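Local coordinates for protein acetyltransferase, GNAT family (Streptococcus pneumoniae, PDB 2I79) that probably transfers an acetyl group from acetyl coenzyme A, which it binds, to an amino-group acceptor, as a member of the GNAT acetyltransferase family, at residues A16-R24 / L63-I73. Residues are numbered along the deposited sequence; the frame is centred on the assembly and turned at random.
Sequences AELVAFLNR and LAFLNGKIAGI
F21 and I70 meet where helix 15-26, the first helix of the GNAT fold, packs on the hairpin of strands 60-66 and 69-77. The axes of the short segments, helix 16-24 and strand 69-73, approach to 8.9 Å and cross at -51°. I70 CG2 sits over one face of the F21 ring, 3.9 Å from its centroid, in a CH-pi contact. The other branch of I70 reaches the helix backbone, with CD1 3.6 Å from L18 N. CG of F21 is anti to the backbone N (chi1 174°), which sends the ring out from the helix to the strand. Its far end reaches the backbone of A71 and G72, with CZ 3.5 Å from A71 O.

Beside this pair, L18 CD1 lies 3.6 Å from I73 CG2 and also touches L63 CD2. Toward the hairpin turn, E17 and K69 carry opposite charges but stay beyond salt-bridge distance, OE1 to NZ 4.4 Å. E17 OE1 lies at the edge of the F65 ring, 3.9 Å from F65 CE1.

Helix 43-55 adds L50 against L18 and M46 against L22, while V93 of strand 87-94 touches both F21 and I73. The F21 side chain is about 7 Å from bound acetyl coenzyme A, near the cofactor but not touching it.

A type I' turn from L66 to K69 closes the hairpin. A classic beta bulge places A71 and G72 together across from A64 on the neighbouring strand, with A71 N bonded to A64 O at 2.7 Å.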
ATOM      1  N   ALA A  16     -15.321  -3.776  19.573  1.00 45.60           N
ATOM      2  CA  ALA A  16     -16.674  -3.312  19.273  1.00 46.19           C
ATOM      3  C   ALA A  16     -16.721  -1.801  19.265  1.00 45.92           C
ATOM      4  O   ALA A  16     -17.321  -1.197  18.367  1.00 45.25           O
ATOM      5  CB  ALA A  16     -17.701  -3.904  20.325  1.00 45.60           C
ATOM      6  N   GLU A  17     -16.096  -1.191  20.275  1.00 46.04           N
ATOM      7  CA  GLU A  17     -16.049   0.284  20.373  1.00 46.58           C
ATOM      8  C   GLU A  17     -15.229   0.870  19.243  1.00 45.60           C
ATOM      9  O   GLU A  17     -15.571   1.918  18.713  1.00 46.49           O
ATOM     10  CB  GLU A  17     -15.461   0.751  21.697  1.00 47.19           C
ATOM     11  CG  GLU A  17     -16.296   0.493  22.935  1.00 49.68           C
ATOM     12  CD  GLU A  17     -15.440   0.584  24.213  1.00 50.44           C
ATOM     13  OE1 GLU A  17     -15.104   1.723  24.613  1.00 53.41           O
ATOM     14  OE2 GLU A  17     -15.084  -0.476  24.783  1.00 53.20           O
ATOM     15  N   LEU A  18     -14.148   0.195  18.876  1.00 44.47           N
ATOM     16  CA  LEU A  18     -13.295   0.664  17.792  1.00 43.55           C
ATOM     17  C   LEU A  18     -14.014   0.565  16.456  1.00 42.50           C
ATOM     18  O   LEU A  18     -13.887   1.446  15.637  1.00 41.49           O
ATOM     19  CB  LEU A  18     -11.975  -0.115  17.765  1.00 44.17           C
ATOM     20  CG  LEU A  18     -10.954   0.292  16.678  1.00 44.96           C
ATOM     21  CD1 LEU A  18     -10.719   1.837  16.604  1.00 43.10           C
ATOM     22  CD2 LEU A  18      -9.681  -0.468  16.908  1.00 43.03           C
ATOM     23  N   VAL A  19     -14.781  -0.508  16.234  1.00 41.81           N
ATOM     24  CA  VAL A  19     -15.599  -0.610  15.023  1.00 41.17           C
ATOM     25  C   VAL A  19     -16.601   0.545  14.995  1.00 40.83           C
ATOM     26  O   VAL A  19     -16.800   1.201  13.977  1.00 40.46           O
ATOM     27  CB  VAL A  19     -16.342  -2.003  14.877  1.00 41.49           C
ATOM     28  CG1 VAL A  19     -17.447  -1.928  13.772  1.00 39.15           C
ATOM     29  CG2 VAL A  19     -15.380  -3.135  14.564  1.00 39.77           C
ATOM     30  N   ALA A  20     -17.225   0.801  16.143  1.00 41.43           N
ATOM     31  CA  ALA A  20     -18.228   1.852  16.271  1.00 40.66           C
ATOM     32  C   ALA A  20     -17.646   3.235  15.938  1.00 41.08           C
ATOM     33  O   ALA A  20     -18.231   4.038  15.159  1.00 40.54           O
ATOM     34  CB  ALA A  20     -18.806   1.825  17.677  1.00 39.72           C
ATOM     35  N   PHE A  21     -16.476   3.516  16.518  1.00 41.32           N
ATOM     36  CA  PHE A  21     -15.780   4.776  16.273  1.00 41.21           C
ATOM     37  C   PHE A  21     -15.389   4.936  14.805  1.00 41.65           C
ATOM     38  O   PHE A  21     -15.513   6.027  14.217  1.00 40.75           O
ATOM     39  CB  PHE A  21     -14.537   4.865  17.163  1.00 41.21           C
ATOM     40  CG  PHE A  21     -13.691   6.058  16.869  1.00 41.46           C
ATOM     41  CD1 PHE A  21     -14.127   7.343  17.221  1.00 42.09           C
ATOM     42  CD2 PHE A  21     -12.496   5.925  16.191  1.00 41.82           C
ATOM     43  CE1 PHE A  21     -13.369   8.437  16.921  1.00 41.11           C
ATOM     44  CE2 PHE A  21     -11.745   7.043  15.881  1.00 42.54           C
ATOM     45  CZ  PHE A  21     -12.182   8.285  16.256  1.00 40.09           C
ATOM     46  N   LEU A  22     -14.913   3.857  14.182  1.00 42.54           N
ATOM     47  CA  LEU A  22     -14.439   3.988  12.804  1.00 43.04           C
ATOM     48  C   LEU A  22     -15.621   4.194  11.867  1.00 42.86           C
ATOM     49  O   LEU A  22     -15.527   4.923  10.924  1.00 42.74           O
ATOM     50  CB  LEU A  22     -13.573   2.807  12.398  1.00 43.47           C
ATOM     51  CG  LEU A  22     -12.177   2.813  13.041  1.00 45.61           C
ATOM     52  CD1 LEU A  22     -11.567   1.413  13.053  1.00 47.43           C
ATOM     53  CD2 LEU A  22     -11.241   3.832  12.325  1.00 43.61           C
ATOM     54  N   ASN A  23     -16.747   3.576  12.175  1.00 43.78           N
ATOM     55  CA  ASN A  23     -17.982   3.815  11.424  1.00 44.49           C
ATOM     56  C   ASN A  23     -18.467   5.253  11.594  1.00 44.79           C
ATOM     57  O   ASN A  23     -18.921   5.887  10.624  1.00 44.14           O
ATOM     58  CB  ASN A  23     -19.076   2.832  11.855  1.00 43.89           C
ATOM     59  CG  ASN A  23     -18.934   1.468  11.214  1.00 43.52           C
ATOM     60  OD1 ASN A  23     -19.285   0.420  11.805  1.00 42.36           O
ATOM     61  ND2 ASN A  23     -18.442   1.464  10.001  1.00 42.06           N
ATOM     62  N   ARG A  24     -18.315   5.776  12.798  1.00 45.48           N
ATOM     63  CA  ARG A  24     -18.682   7.184  13.040  1.00 46.49           C
ATOM     64  C   ARG A  24     -17.850   8.129  12.188  1.00 45.46           C
ATOM     65  O   ARG A  24     -18.397   8.905  11.443  1.00 45.11           O
ATOM     66  CB  ARG A  24     -18.573   7.562  14.522  1.00 46.58           C
ATOM     67  CG  ARG A  24     -18.775   9.065  14.780  1.00 47.49           C
ATOM     68  CD  ARG A  24     -18.961   9.393  16.263  1.00 54.06           C
ATOM     69  NE  ARG A  24     -17.699   9.462  17.046  1.00 60.64           N
ATOM     70  CZ  ARG A  24     -17.097  10.565  17.536  1.00 59.98           C
ATOM     71  NH1 ARG A  24     -17.569  11.809  17.376  1.00 63.28           N
ATOM     72  NH2 ARG A  24     -15.990  10.415  18.234  1.00 61.33           N
ATOM     73  N   LEU A  63      -5.115   4.076  20.905  1.00 43.43           N
ATOM     74  CA  LEU A  63      -6.418   4.679  21.081  1.00 43.66           C
ATOM     75  C   LEU A  63      -6.370   5.848  22.084  1.00 43.91           C
ATOM     76  O   LEU A  63      -5.627   5.796  23.073  1.00 44.24           O
ATOM     77  CB  LEU A  63      -7.387   3.618  21.604  1.00 43.78           C
ATOM     78  CG  LEU A  63      -7.584   2.317  20.807  1.00 42.52           C
ATOM     79  CD1 LEU A  63      -8.585   1.410  21.499  1.00 41.57           C
ATOM     80  CD2 LEU A  63      -8.018   2.598  19.380  1.00 40.87           C
ATOM     81  N   ALA A  64      -7.167   6.882  21.831  1.00 43.63           N
ATOM     82  CA  ALA A  64      -7.412   7.950  22.798  1.00 44.10           C
ATOM     83  C   ALA A  64      -8.857   7.851  23.246  1.00 44.31           C
ATOM     84  O   ALA A  64      -9.754   7.899  22.424  1.00 43.35           O
ATOM     85  CB  ALA A  64      -7.138   9.315  22.175  1.00 42.63           C
ATOM     86  N   PHE A  65      -9.069   7.685  24.557  1.00 45.62           N
ATOM     87  CA  PHE A  65     -10.379   7.773  25.168  1.00 46.02           C
ATOM     88  C   PHE A  65     -10.526   9.155  25.809  1.00 46.91           C
ATOM     89  O   PHE A  65      -9.693   9.578  26.614  1.00 46.95           O
ATOM     90  CB  PHE A  65     -10.572   6.687  26.239  1.00 46.40           C
ATOM     91  CG  PHE A  65     -10.471   5.277  25.708  1.00 46.52           C
ATOM     92  CD1 PHE A  65     -11.612   4.557  25.408  1.00 45.15           C
ATOM     93  CD2 PHE A  65      -9.223   4.686  25.501  1.00 46.95           C
ATOM     94  CE1 PHE A  65     -11.513   3.248  24.932  1.00 46.82           C
ATOM     95  CE2 PHE A  65      -9.103   3.407  25.015  1.00 45.72           C
ATOM     96  CZ  PHE A  65     -10.242   2.676  24.723  1.00 46.97           C
ATOM     97  N   LEU A  66     -11.587   9.852  25.420  1.00 48.04           N
ATOM     98  CA  LEU A  66     -12.001  11.091  26.052  1.00 49.05           C
ATOM     99  C   LEU A  66     -13.296  10.806  26.780  1.00 49.89           C
ATOM    100  O   LEU A  66     -14.276  10.338  26.169  1.00 49.81           O
ATOM    101  CB  LEU A  66     -12.227  12.156  25.000  1.00 49.44           C
ATOM    102  CG  LEU A  66     -11.740  13.567  25.204  1.00 50.37           C
ATOM    103  CD1 LEU A  66     -10.407  13.708  26.007  1.00 48.52           C
ATOM    104  CD2 LEU A  66     -11.620  14.123  23.772  1.00 50.24           C
ATOM    105  N   ASN A  67     -13.282  11.065  28.087  1.00 50.43           N
ATOM    106  CA  ASN A  67     -14.423  10.770  28.946  1.00 50.62           C
ATOM    107  C   ASN A  67     -14.954   9.328  28.781  1.00 50.64           C
ATOM    108  O   ASN A  67     -16.160   9.100  28.707  1.00 50.55           O
ATOM    109  CB  ASN A  67     -15.495  11.839  28.710  1.00 51.64           C
ATOM    110  CG  ASN A  67     -14.953  13.234  28.984  1.00 52.60           C
ATOM    111  OD1 ASN A  67     -15.158  14.179  28.217  1.00 56.44           O
ATOM    112  ND2 ASN A  67     -14.191  13.342  30.046  1.00 52.88           N
ATOM    113  N   GLY A  68     -14.028   8.372  28.723  1.00 49.58           N
ATOM    114  CA  GLY A  68     -14.388   6.955  28.608  1.00 49.30           C
ATOM    115  C   GLY A  68     -14.808   6.459  27.228  1.00 48.70           C
ATOM    116  O   GLY A  68     -15.143   5.298  27.094  1.00 48.68           O
ATOM    117  N   LYS A  69     -14.810   7.325  26.214  1.00 47.73           N
ATOM    118  CA  LYS A  69     -15.140   6.914  24.843  1.00 47.26           C
ATOM    119  C   LYS A  69     -13.987   7.196  23.891  1.00 46.13           C
ATOM    120  O   LYS A  69     -13.354   8.256  23.989  1.00 45.65           O
ATOM    121  CB  LYS A  69     -16.380   7.662  24.326  1.00 47.88           C
ATOM    122  CG  LYS A  69     -17.664   7.421  25.108  1.00 51.93           C
ATOM    123  CD  LYS A  69     -18.065   5.889  25.236  1.00 55.64           C
ATOM    124  CE  LYS A  69     -18.663   5.292  23.942  1.00 56.75           C
ATOM    125  NZ  LYS A  69     -18.908   3.825  24.101  1.00 56.43           N
ATOM    126  N   ILE A  70     -13.736   6.269  22.962  1.00 44.61           N
ATOM    127  CA  ILE A  70     -12.725   6.459  21.917  1.00 44.60           C
ATOM    128  C   ILE A  70     -13.009   7.748  21.149  1.00 44.02           C
ATOM    129  O   ILE A  70     -14.106   7.915  20.578  1.00 42.31           O
ATOM    130  CB  ILE A  70     -12.684   5.277  20.883  1.00 44.99           C
ATOM    131  CG1 ILE A  70     -12.417   3.953  21.580  1.00 44.66           C
ATOM    132  CG2 ILE A  70     -11.606   5.541  19.794  1.00 42.22           C
ATOM    133  CD1 ILE A  70     -12.352   2.724  20.607  1.00 44.46           C
ATOM    134  N   ALA A  71     -12.013   8.645  21.157  1.00 43.41           N
ATOM    135  CA  ALA A  71     -12.073   9.919  20.476  1.00 44.28           C
ATOM    136  C   ALA A  71     -11.127  10.009  19.254  1.00 44.41           C
ATOM    137  O   ALA A  71     -11.318  10.874  18.392  1.00 42.84           O
ATOM    138  CB  ALA A  71     -11.760  11.046  21.467  1.00 43.39           C
ATOM    139  N   GLY A  72     -10.127   9.121  19.202  1.00 44.64           N
ATOM    140  CA  GLY A  72      -9.136   9.123  18.145  1.00 45.19           C
ATOM    141  C   GLY A  72      -8.328   7.836  18.069  1.00 45.99           C
ATOM    142  O   GLY A  72      -8.267   7.077  19.029  1.00 47.91           O
ATOM    143  N   ILE A  73      -7.754   7.562  16.907  1.00 45.97           N
ATOM    144  CA  ILE A  73      -6.855   6.423  16.733  1.00 46.27           C
ATOM    145  C   ILE A  73      -5.672   6.789  15.864  1.00 45.42           C
ATOM    146  O   ILE A  73      -5.783   7.626  14.973  1.00 44.87           O
ATOM    147  CB  ILE A  73      -7.566   5.184  16.129  1.00 46.84           C
ATOM    148  CG1 ILE A  73      -7.996   5.415  14.680  1.00 48.81           C
ATOM    149  CG2 ILE A  73      -8.754   4.783  17.002  1.00 48.73           C
ATOM    150  CD1 ILE A  73      -7.056   4.713  13.658  1.00 53.08           C
TER